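Long-range contacts in hypothetical protein SMU.776 (PDB 2B78), which probably transfers methyl groups from S-adenosyl-L-methionine, perhaps to RNA, although its substrate remains uncharacterised: residues Asp117-Trp123 against Phe146-Lys152; Ser81-Arg85 against Leu99-Asp105; Leu69-Ile75 against Glu134-Ala138. All blocks are in the same frame, centred on the assembly; numbering follows the deposited sequence.

Interaction 1: residues Asp117-Trp123 against Phe146-Lys152; sequences DFVLFSW and FLGAYEK
Leu120 lays its CD1 methyl against CB of Tyr150, 3.6 Å away, and CD1 also touches CG of Lys152 on the same face of the sheet. The two strands, 118-123 and 148-153, are the parallel neighbours of a beta-alpha-beta crossover, and the short axes differ in direction by only 24°. Backbone bonds run from Val119 N to Gly148 O, from Tyr150 N to Val119 O, from Phe121 N to Tyr150 O and onward to Trp123, so Val119 and Phe121 each bond through both N and O. Before the strands begin, Leu147 N donates to Asp117 O at 2.8 Å. Gly148 leaves room for the Phe118 ring, whose CD1 lies 3.5 Å from Gly148 CA, while CB of Leu147 sits over one ring face. Val119, Phe121, Ala149 and Glu151 occupy the opposite face, where Phe139 of helix 132-142 packs on Val119 and Phe121. At the end of the pair Glu151 places CG between its own N and carbonyl carbon (chi1 70°). Its carboxylate, which also salt-bridges Arg132, stands 75° to the indole of Trp123, and the anti lone pair of OE1 takes the bond from Trp123 NE1 at 2.7 Å.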
loop_
_atom_site.group_PDB
_atom_site.type_symbol
_atom_site.label_atom_id
_atom_site.label_comp_id
_atom_site.label_asym_id
_atom_site.label_seq_id
_atom_site.Cartn_x
_atom_site.Cartn_y
_atom_site.Cartn_z
ATOM N N ASP A 117 -5.763 -10.399 -15.934
ATOM C CA ASP A 117 -5.496 -11.820 -16.150
ATOM C C ASP A 117 -4.155 -12.302 -15.603
ATOM O O ASP A 117 -3.819 -13.479 -15.728
ATOM C CB ASP A 117 -5.563 -12.141 -17.641
ATOM C CG ASP A 117 -6.951 -11.953 -18.215
ATOM O OD1 ASP A 117 -7.910 -12.544 -17.668
ATOM O OD2 ASP A 117 -7.082 -11.217 -19.215
ATOM N N PHE A 118 -3.400 -11.400 -14.989
ATOM C CA PHE A 118 -2.090 -11.738 -14.445
ATOM C C PHE A 118 -1.994 -11.490 -12.943
ATOM O O PHE A 118 -2.733 -10.675 -12.386
ATOM C CB PHE A 118 -1.019 -10.921 -15.175
ATOM C CG PHE A 118 -0.932 -11.222 -16.645
ATOM C CD1 PHE A 118 -0.111 -12.242 -17.114
ATOM C CD2 PHE A 118 -1.705 -10.507 -17.560
ATOM C CE1 PHE A 118 -0.063 -12.549 -18.476
ATOM C CE2 PHE A 118 -1.662 -10.808 -18.920
ATOM C CZ PHE A 118 -0.840 -11.831 -19.374
ATOM N N VAL A 119 -1.087 -12.205 -12.288
ATOM C CA VAL A 119 -0.894 -12.036 -10.857
ATOM C C VAL A 119 0.501 -11.517 -10.576
ATOM O O VAL A 119 1.418 -11.686 -11.391
ATOM C CB VAL A 119 -1.114 -13.354 -10.086
ATOM C CG1 VAL A 119 -2.558 -13.762 -10.202
ATOM C CG2 VAL A 119 -0.209 -14.453 -10.625
ATOM N N LEU A 120 0.653 -10.874 -9.423
ATOM C CA LEU A 120 1.934 -10.318 -9.020
ATOM C C LEU A 120 2.277 -10.720 -7.587
ATOM O O LEU A 120 1.596 -10.329 -6.640
ATOM C CB LEU A 120 1.908 -8.790 -9.138
ATOM C CG LEU A 120 3.224 -8.091 -8.773
ATOM C CD1 LEU A 120 4.300 -8.451 -9.801
ATOM C CD2 LEU A 120 3.013 -6.583 -8.725
ATOM N N PHE A 121 3.336 -11.516 -7.454
ATOM C CA PHE A 121 3.832 -11.989 -6.170
ATOM C C PHE A 121 4.880 -11.004 -5.683
ATOM O O PHE A 121 5.668 -10.485 -6.483
ATOM C CB PHE A 121 4.528 -13.345 -6.331
ATOM C CG PHE A 121 3.598 -14.508 -6.500
ATOM C CD1 PHE A 121 3.314 -15.345 -5.430
ATOM C CD2 PHE A 121 3.021 -14.785 -7.737
ATOM C CE1 PHE A 121 2.470 -16.440 -5.589
ATOM C CE2 PHE A 121 2.175 -15.882 -7.900
ATOM C CZ PHE A 121 1.902 -16.706 -6.827
ATOM N N SER A 122 4.904 -10.757 -4.378
ATOM C CA SER A 122 5.900 -9.873 -3.798
ATOM C C SER A 122 6.519 -10.574 -2.603
ATOM O O SER A 122 5.815 -11.023 -1.686
ATOM C CB SER A 122 5.282 -8.538 -3.377
ATOM O OG SER A 122 4.914 -7.783 -4.520
ATOM N N TRP A 123 7.842 -10.689 -2.630
ATOM C CA TRP A 123 8.586 -11.342 -1.555
ATOM C C TRP A 123 9.270 -10.284 -0.681
ATOM O O TRP A 123 10.145 -9.551 -1.153
ATOM C CB TRP A 123 9.636 -12.283 -2.154
ATOM C CG TRP A 123 9.108 -13.164 -3.254
ATOM C CD1 TRP A 123 9.438 -13.102 -4.578
ATOM C CD2 TRP A 123 8.128 -14.206 -3.134
ATOM N NE1 TRP A 123 8.724 -14.037 -5.290
ATOM C CE2 TRP A 123 7.915 -14.730 -4.429
ATOM C CE3 TRP A 123 7.413 -14.749 -2.058
ATOM C CZ2 TRP A 123 7.009 -15.767 -4.680
ATOM C CZ3 TRP A 123 6.512 -15.780 -2.307
ATOM C CH2 TRP A 123 6.321 -16.280 -3.609
ATOM N N PHE A 146 -5.258 -18.006 -14.002
ATOM C CA PHE A 146 -4.555 -16.790 -14.396
ATOM C C PHE A 146 -3.680 -17.132 -15.602
ATOM O O PHE A 146 -3.194 -18.254 -15.718
ATOM C CB PHE A 146 -3.709 -16.257 -13.239
ATOM C CG PHE A 146 -4.510 -15.492 -12.222
ATOM C CD1 PHE A 146 -5.093 -14.272 -12.556
ATOM C CD2 PHE A 146 -4.700 -15.995 -10.947
ATOM C CE1 PHE A 146 -5.855 -13.569 -11.632
ATOM C CE2 PHE A 146 -5.462 -15.296 -10.014
ATOM C CZ PHE A 146 -6.038 -14.084 -10.359
ATOM N N LEU A 147 -3.489 -16.169 -16.497
ATOM C CA LEU A 147 -2.690 -16.397 -17.701
ATOM C C LEU A 147 -1.186 -16.386 -17.455
ATOM O O LEU A 147 -0.422 -17.055 -18.164
ATOM C CB LEU A 147 -3.027 -15.342 -18.755
ATOM C CG LEU A 147 -4.495 -15.178 -19.147
ATOM C CD1 LEU A 147 -4.587 -14.111 -20.220
ATOM C CD2 LEU A 147 -5.068 -16.498 -19.649
ATOM N N GLY A 148 -0.756 -15.617 -16.462
ATOM C CA GLY A 148 0.659 -15.528 -16.162
ATOM C C GLY A 148 0.915 -14.860 -14.831
ATOM O O GLY A 148 -0.020 -14.371 -14.189
ATOM N N ALA A 149 2.181 -14.833 -14.416
ATOM C CA ALA A 149 2.560 -14.232 -13.145
ATOM C C ALA A 149 3.937 -13.586 -13.174
ATOM O O ALA A 149 4.833 -14.009 -13.917
ATOM C CB ALA A 149 2.519 -15.285 -12.037
ATOM N N TYR A 150 4.085 -12.562 -12.337
ATOM C CA TYR A 150 5.323 -11.817 -12.182
ATOM C C TYR A 150 5.621 -11.740 -10.696
ATOM O O TYR A 150 4.749 -12.016 -9.869
ATOM C CB TYR A 150 5.165 -10.411 -12.745
ATOM C CG TYR A 150 5.126 -10.395 -14.242
ATOM C CD1 TYR A 150 6.291 -10.176 -14.988
ATOM C CD2 TYR A 150 3.939 -10.650 -14.923
ATOM C CE1 TYR A 150 6.266 -10.215 -16.381
ATOM C CE2 TYR A 150 3.905 -10.694 -16.311
ATOM C CZ TYR A 150 5.070 -10.476 -17.032
ATOM O OH TYR A 150 5.036 -10.533 -18.407
ATOM N N GLU A 151 6.848 -11.369 -10.358
ATOM C CA GLU A 151 7.239 -11.265 -8.962
ATOM C C GLU A 151 8.125 -10.054 -8.695
ATOM O O GLU A 151 8.903 -9.648 -9.556
ATOM C CB GLU A 151 7.979 -12.535 -8.528
ATOM C CG GLU A 151 9.371 -12.693 -9.152
ATOM C CD GLU A 151 10.036 -14.005 -8.778
ATOM O OE1 GLU A 151 9.722 -14.549 -7.701
ATOM O OE2 GLU A 151 10.886 -14.492 -9.558
ATOM N N LYS A 152 7.992 -9.482 -7.499
ATOM C CA LYS A 152 8.815 -8.347 -7.080
ATOM C C LYS A 152 9.648 -8.804 -5.886
ATOM O O LYS A 152 9.134 -9.483 -5.000
ATOM C CB LYS A 152 7.950 -7.159 -6.624
ATOM C CG LYS A 152 6.995 -6.588 -7.662
ATOM C CD LYS A 152 7.730 -6.090 -8.892
ATOM C CE LYS A 152 6.778 -5.391 -9.850
ATOM N NZ LYS A 152 7.449 -4.993 -11.118
#

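Interaction 2: residues Ser81-Arg85 against Leu99-Asp105; sequences SKDKR and LFNQDGD
A classic beta bulge, in which Leu99 and Phe100 both face Ile112, presents its backbone to Arg85 just beyond helix 71-83. The guanidinium lies flat beneath Leu99 O, which sits over the centre of one face, 3.0 Å from CZ. NE and NH1 are also near this oxygen, but their N-H bonds point past it, so the contact is a carbonyl resting on a cationic plane rather than a hydrogen bond. The bonds are made around the rim. NH1 donates in the guanidinium plane to Ser81 O and to Asp105 OD1, both at 3.0 Å. NH2 reaches Asp105 OD2, also at 3.0 Å, completing an end-on, two-nitrogen salt bridge. The fit is skewed: the guanidinium and carboxylate planes are 47° apart, OD1 is met from above the carboxylate plane, and OD2 is approached on its syn side. OD2 uses its anti lone pair for Asn101 N at 2.7 Å, which folds the aspartate back across its own turn and holds the carboxylate for the arginine. Arg85 arrives with its chain extended from CG to NE (chi2 176°), long enough to span from the helix end to the bulge. NE donates to Arg98 O and NH2 to Asp365 O as well, so five bonds grip the group and fix its rotation, and the buried charge is probably well compensated. Beside it a water donates to both Ser81 OG and Leu99 O, each at 2.7 Å, and Ser81 OG, which also bonds to Phe78 O, meets the edge of the Phe100 ring. That ring packs on Phe78 of helix 71-83 and Ile112 of strand 110-115, while Lys82 bonds Val142 O at the end of helix 132-142, so the helix terminus is joined to the outermost strand 96-101 and to a second helix.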
loop_
_atom_site.group_PDB
_atom_site.type_symbol
_atom_site.label_atom_id
_atom_site.label_comp_id
_atom_site.label_asym_id
_atom_site.label_seq_id
_atom_site.Cartn_x
_atom_site.Cartn_y
_atom_site.Cartn_z
ATOM N N SER A 81 -7.824 -17.578 1.903
ATOM C CA SER A 81 -7.744 -16.203 1.425
ATOM C C SER A 81 -8.672 -16.005 0.230
ATOM O O SER A 81 -9.275 -14.941 0.063
ATOM C CB SER A 81 -6.298 -15.850 1.056
ATOM O OG SER A 81 -5.805 -16.677 0.014
ATOM N N LYS A 82 -8.792 -17.036 -0.597
ATOM C CA LYS A 82 -9.658 -16.981 -1.772
ATOM C C LYS A 82 -11.131 -16.926 -1.369
ATOM O O LYS A 82 -11.905 -16.146 -1.916
ATOM C CB LYS A 82 -9.415 -18.210 -2.658
ATOM C CG LYS A 82 -10.329 -18.303 -3.880
ATOM C CD LYS A 82 -9.879 -19.426 -4.807
ATOM C CE LYS A 82 -10.645 -19.417 -6.122
ATOM N NZ LYS A 82 -10.133 -20.469 -7.063
ATOM N N ASP A 83 -11.515 -17.757 -0.410
ATOM C CA ASP A 83 -12.900 -17.796 0.046
ATOM C C ASP A 83 -13.377 -16.490 0.660
ATOM O O ASP A 83 -14.562 -16.179 0.599
ATOM C CB ASP A 83 -13.105 -18.929 1.049
ATOM C CG ASP A 83 -13.410 -20.250 0.373
ATOM O OD1 ASP A 83 -14.479 -20.346 -0.272
ATOM O OD2 ASP A 83 -12.582 -21.180 0.477
ATOM N N LYS A 84 -12.469 -15.722 1.249
ATOM C CA LYS A 84 -12.866 -14.458 1.858
ATOM C C LYS A 84 -13.051 -13.364 0.816
ATOM O O LYS A 84 -13.596 -12.300 1.121
ATOM C CB LYS A 84 -11.811 -13.981 2.865
ATOM C CG LYS A 84 -11.331 -15.047 3.839
ATOM C CD LYS A 84 -10.342 -14.450 4.835
ATOM C CE LYS A 84 -9.648 -15.527 5.653
ATOM N NZ LYS A 84 -10.612 -16.463 6.292
ATOM N N ARG A 85 -12.615 -13.626 -0.411
ATOM C CA ARG A 85 -12.683 -12.622 -1.466
ATOM C C ARG A 85 -13.631 -12.885 -2.639
ATOM O O ARG A 85 -13.526 -12.227 -3.679
ATOM C CB ARG A 85 -11.268 -12.379 -2.003
ATOM C CG ARG A 85 -10.277 -11.866 -0.954
ATOM C CD ARG A 85 -8.873 -11.749 -1.533
ATOM N NE ARG A 85 -7.968 -10.953 -0.699
ATOM C CZ ARG A 85 -7.454 -11.347 0.464
ATOM N NH1 ARG A 85 -7.748 -12.546 0.963
ATOM N NH2 ARG A 85 -6.634 -10.540 1.129
ATOM N N LEU A 99 -4.959 -10.220 -3.477
ATOM C CA LEU A 99 -5.392 -11.587 -3.165
ATOM C C LEU A 99 -4.869 -12.114 -1.828
ATOM O O LEU A 99 -5.520 -12.941 -1.178
ATOM C CB LEU A 99 -4.947 -12.541 -4.284
ATOM C CG LEU A 99 -5.475 -12.290 -5.701
ATOM C CD1 LEU A 99 -4.902 -13.346 -6.654
ATOM C CD2 LEU A 99 -7.003 -12.348 -5.716
ATOM N N PHE A 100 -3.699 -11.635 -1.412
ATOM C CA PHE A 100 -3.081 -12.100 -0.168
ATOM C C PHE A 100 -2.267 -10.960 0.423
ATOM O O PHE A 100 -1.473 -10.336 -0.279
ATOM C CB PHE A 100 -2.165 -13.291 -0.470
ATOM C CG PHE A 100 -1.887 -14.169 0.720
ATOM C CD1 PHE A 100 -2.744 -15.216 1.044
ATOM C CD2 PHE A 100 -0.773 -13.941 1.526
ATOM C CE1 PHE A 100 -2.495 -16.026 2.151
ATOM C CE2 PHE A 100 -0.519 -14.742 2.634
ATOM C CZ PHE A 100 -1.382 -15.787 2.946
ATOM N N ASN A 101 -2.454 -10.684 1.709
ATOM C CA ASN A 101 -1.733 -9.581 2.338
ATOM C C ASN A 101 -1.043 -9.928 3.643
ATOM O O ASN A 101 -1.543 -9.624 4.725
ATOM C CB ASN A 101 -2.684 -8.403 2.565
ATOM C CG ASN A 101 -1.954 -7.126 2.953
ATOM O OD1 ASN A 101 -0.935 -6.756 2.347
ATOM N ND2 ASN A 101 -2.484 -6.432 3.957
ATOM N N GLN A 102 0.114 -10.568 3.530
ATOM C CA GLN A 102 0.922 -10.941 4.685
ATOM C C GLN A 102 0.167 -11.517 5.896
ATOM O O GLN A 102 -0.547 -12.509 5.762
ATOM C CB GLN A 102 1.766 -9.738 5.095
ATOM C CG GLN A 102 2.626 -9.210 3.951
ATOM C CD GLN A 102 3.852 -8.466 4.442
ATOM O OE1 GLN A 102 4.689 -9.029 5.132
ATOM N NE2 GLN A 102 3.960 -7.195 4.087
ATOM N N ASP A 103 0.324 -10.910 7.074
ATOM C CA ASP A 103 -0.346 -11.441 8.258
ATOM C C ASP A 103 -1.861 -11.285 8.244
ATOM O O ASP A 103 -2.564 -11.921 9.037
ATOM C CB ASP A 103 0.273 -10.855 9.551
ATOM C CG ASP A 103 0.278 -9.338 9.591
ATOM O OD1 ASP A 103 0.254 -8.693 8.517
ATOM O OD2 ASP A 103 0.335 -8.789 10.719
ATOM N N GLY A 104 -2.367 -10.448 7.341
ATOM C CA GLY A 104 -3.803 -10.266 7.241
ATOM C C GLY A 104 -4.410 -11.575 6.764
ATOM O O GLY A 104 -5.591 -11.844 6.983
ATOM N N ASP A 105 -3.598 -12.393 6.103
ATOM C CA ASP A 105 -4.068 -13.687 5.618
ATOM C C ASP A 105 -3.270 -14.829 6.226
ATOM O O ASP A 105 -3.148 -15.918 5.647
ATOM C CB ASP A 105 -4.016 -13.738 4.098
ATOM C CG ASP A 105 -5.041 -12.827 3.466
ATOM O OD1 ASP A 105 -6.252 -13.153 3.545
ATOM O OD2 ASP A 105 -4.634 -11.779 2.913
HETATM O O HOH W 1 -6.308 -15.307 -2.285
#

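Interaction 3: residues Leu69-Ile75 against Glu134-Ala138; sequences LNVTYFI and EIVAA
Ala138 pushes its methyl into a shallow seat on helix 71-83, with CB 3.4 Å from Phe74 CB and 3.6 Å from Ile75 CG1. Val71 completes the seat from two directions: its O and its CG2 methyl both meet the same alanine carbon, and CG2 also rests near Glu134 O. The small alanine is consistent with the close approach of the segment axes of helices 71-75 and 134-138, 8.1 Å, which cross at -48°. One turn back along the second helix, Ile135 stands over the Phe74 ring. Its CG1 is 3.6 Å from the ring centroid and 12° off the normal, a CH-pi contact made squarely over the face, and CD1 continues past the CE1 and CZ corner. Glu134 comes to the same ring differently. With CG between its backbone N and carbonyl carbon (chi1 44°) and the chain extended beyond, it carries OE1 to the ring edge, 4.1 Å from Phe74 CE2, with the carboxylate nearly perpendicular to the ring. The same OE1 lies 2.6 Å from Leu69 O.

Behind these contacts, Asn70 sits at the N-cap of helix 71-83, where its OD1 accepts from Tyr73 N at 3.0 Å and helps to set the first turn that carries Val71 and Phe74. Phe107 meets Phe74 edge-to-face, Ile131 touches the Phe74 side chain, and Trp123 of the sheet backs Ile135. Most of the meeting side-chain groups are methyls, methylenes and an aromatic face, with the backbone oxygens of Val71 and Glu134 beside them, which suggests that close packing and burial of apolar surface contribute much to holding the two helices together.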
loop_
_atom_site.group_PDB
_atom_site.type_symbol
_atom_site.label_atom_id
_atom_site.label_comp_id
_atom_site.label_asym_id
_atom_site.label_seq_id
_atom_site.Cartn_x
_atom_site.Cartn_y
_atom_site.Cartn_z
ATOM N N LEU A 69 5.986 -26.431 6.889
ATOM C CA LEU A 69 5.677 -25.593 5.732
ATOM C C LEU A 69 5.808 -26.307 4.395
ATOM O O LEU A 69 6.720 -26.010 3.621
ATOM C CB LEU A 69 6.584 -24.359 5.698
ATOM C CG LEU A 69 6.363 -23.239 6.708
ATOM C CD1 LEU A 69 7.307 -22.085 6.367
ATOM C CD2 LEU A 69 4.919 -22.775 6.663
ATOM N N ASN A 70 4.907 -27.237 4.107
ATOM C CA ASN A 70 4.966 -27.938 2.833
ATOM C C ASN A 70 3.939 -27.332 1.874
ATOM O O ASN A 70 3.165 -26.441 2.251
ATOM C CB ASN A 70 4.707 -29.434 3.027
ATOM C CG ASN A 70 3.481 -29.705 3.860
ATOM O OD1 ASN A 70 2.505 -28.958 3.799
ATOM N ND2 ASN A 70 3.513 -30.788 4.637
ATOM N N VAL A 71 3.924 -27.804 0.635
ATOM C CA VAL A 71 2.998 -27.250 -0.342
ATOM C C VAL A 71 1.536 -27.315 0.112
ATOM O O VAL A 71 0.755 -26.399 -0.162
ATOM C CB VAL A 71 3.189 -27.928 -1.735
ATOM C CG1 VAL A 71 2.865 -29.404 -1.664
ATOM C CG2 VAL A 71 2.334 -27.222 -2.774
ATOM N N THR A 72 1.162 -28.370 0.832
ATOM C CA THR A 72 -0.218 -28.487 1.298
ATOM C C THR A 72 -0.587 -27.387 2.290
ATOM O O THR A 72 -1.727 -26.915 2.312
ATOM C CB THR A 72 -0.483 -29.859 1.953
ATOM O OG1 THR A 72 -0.527 -30.865 0.934
ATOM C CG2 THR A 72 -1.812 -29.852 2.700
ATOM N N TYR A 73 0.374 -26.981 3.108
ATOM C CA TYR A 73 0.111 -25.934 4.083
ATOM C C TYR A 73 -0.256 -24.640 3.360
ATOM O O TYR A 73 -1.132 -23.906 3.805
ATOM C CB TYR A 73 1.335 -25.700 4.964
ATOM C CG TYR A 73 1.076 -24.704 6.072
ATOM C CD1 TYR A 73 0.334 -25.060 7.197
ATOM C CD2 TYR A 73 1.569 -23.399 5.991
ATOM C CE1 TYR A 73 0.088 -24.145 8.218
ATOM C CE2 TYR A 73 1.329 -22.474 7.010
ATOM C CZ TYR A 73 0.591 -22.857 8.117
ATOM O OH TYR A 73 0.363 -21.958 9.133
ATOM N N PHE A 74 0.413 -24.362 2.240
ATOM C CA PHE A 74 0.117 -23.149 1.486
ATOM C C PHE A 74 -1.189 -23.268 0.705
ATOM O O PHE A 74 -1.903 -22.275 0.526
ATOM C CB PHE A 74 1.291 -22.793 0.568
ATOM C CG PHE A 74 2.492 -22.275 1.310
ATOM C CD1 PHE A 74 2.444 -21.045 1.964
ATOM C CD2 PHE A 74 3.652 -23.034 1.401
ATOM C CE1 PHE A 74 3.539 -20.587 2.703
ATOM C CE2 PHE A 74 4.745 -22.584 2.134
ATOM C CZ PHE A 74 4.688 -21.359 2.787
ATOM N N ILE A 75 -1.523 -24.473 0.249
ATOM C CA ILE A 75 -2.786 -24.665 -0.472
ATOM C C ILE A 75 -3.928 -24.279 0.480
ATOM O O ILE A 75 -4.874 -23.581 0.089
ATOM C CB ILE A 75 -2.949 -26.146 -0.933
ATOM C CG1 ILE A 75 -2.007 -26.412 -2.107
ATOM C CG2 ILE A 75 -4.387 -26.433 -1.334
ATOM C CD1 ILE A 75 -1.896 -27.874 -2.498
ATOM N N GLU A 134 7.428 -23.862 -3.712
ATOM C CA GLU A 134 6.282 -24.555 -3.138
ATOM C C GLU A 134 5.120 -23.583 -2.956
ATOM O O GLU A 134 3.969 -23.937 -3.190
ATOM C CB GLU A 134 6.663 -25.208 -1.812
ATOM C CG GLU A 134 7.493 -24.334 -0.902
ATOM C CD GLU A 134 8.105 -25.121 0.239
ATOM O OE1 GLU A 134 7.340 -25.594 1.111
ATOM O OE2 GLU A 134 9.350 -25.270 0.255
ATOM N N ILE A 135 5.421 -22.353 -2.557
ATOM C CA ILE A 135 4.376 -21.352 -2.391
ATOM C C ILE A 135 3.646 -21.137 -3.719
ATOM O O ILE A 135 2.420 -21.152 -3.774
ATOM C CB ILE A 135 4.964 -19.987 -1.936
ATOM C CG1 ILE A 135 5.518 -20.110 -0.515
ATOM C CG2 ILE A 135 3.882 -18.893 -2.015
ATOM C CD1 ILE A 135 6.100 -18.817 0.039
ATOM N N VAL A 136 4.403 -20.930 -4.793
ATOM C CA VAL A 136 3.803 -20.700 -6.101
ATOM C C VAL A 136 3.025 -21.925 -6.571
ATOM O O VAL A 136 1.911 -21.802 -7.075
ATOM C CB VAL A 136 4.883 -20.324 -7.146
ATOM C CG1 VAL A 136 4.251 -20.149 -8.506
ATOM C CG2 VAL A 136 5.576 -19.038 -6.736
ATOM N N ALA A 137 3.615 -23.105 -6.394
ATOM C CA ALA A 137 2.978 -24.354 -6.782
ATOM C C ALA A 137 1.601 -24.463 -6.121
ATOM O O ALA A 137 0.610 -24.819 -6.766
ATOM C CB ALA A 137 3.861 -25.535 -6.369
ATOM N N ALA A 138 1.550 -24.153 -4.828
ATOM C CA ALA A 138 0.304 -24.193 -4.072
ATOM C C ALA A 138 -0.686 -23.166 -4.604
ATOM O O ALA A 138 -1.889 -23.438 -4.694
ATOM C CB ALA A 138 0.578 -23.918 -2.596
#

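Along the chain, interaction 3 opens first, at residues 69-75, where helix 71-83 begins. The far end of that helix starts interaction 2, which closes at residues 99-105 and so forms a short loop lying wholly within the span of interaction 3. Interaction 1 opens next, at residues 117-123, before interaction 3 is completed by residues 134-138; it closes only at 146-152, so these two cross. Helix 71-83 is thus tied near one end to helix 132-142 and at the other to edge strand 96-101. The sheet is the common ground: Leu99 packs on Phe146, and Trp123 on Ile135, linking interaction 1 to both others.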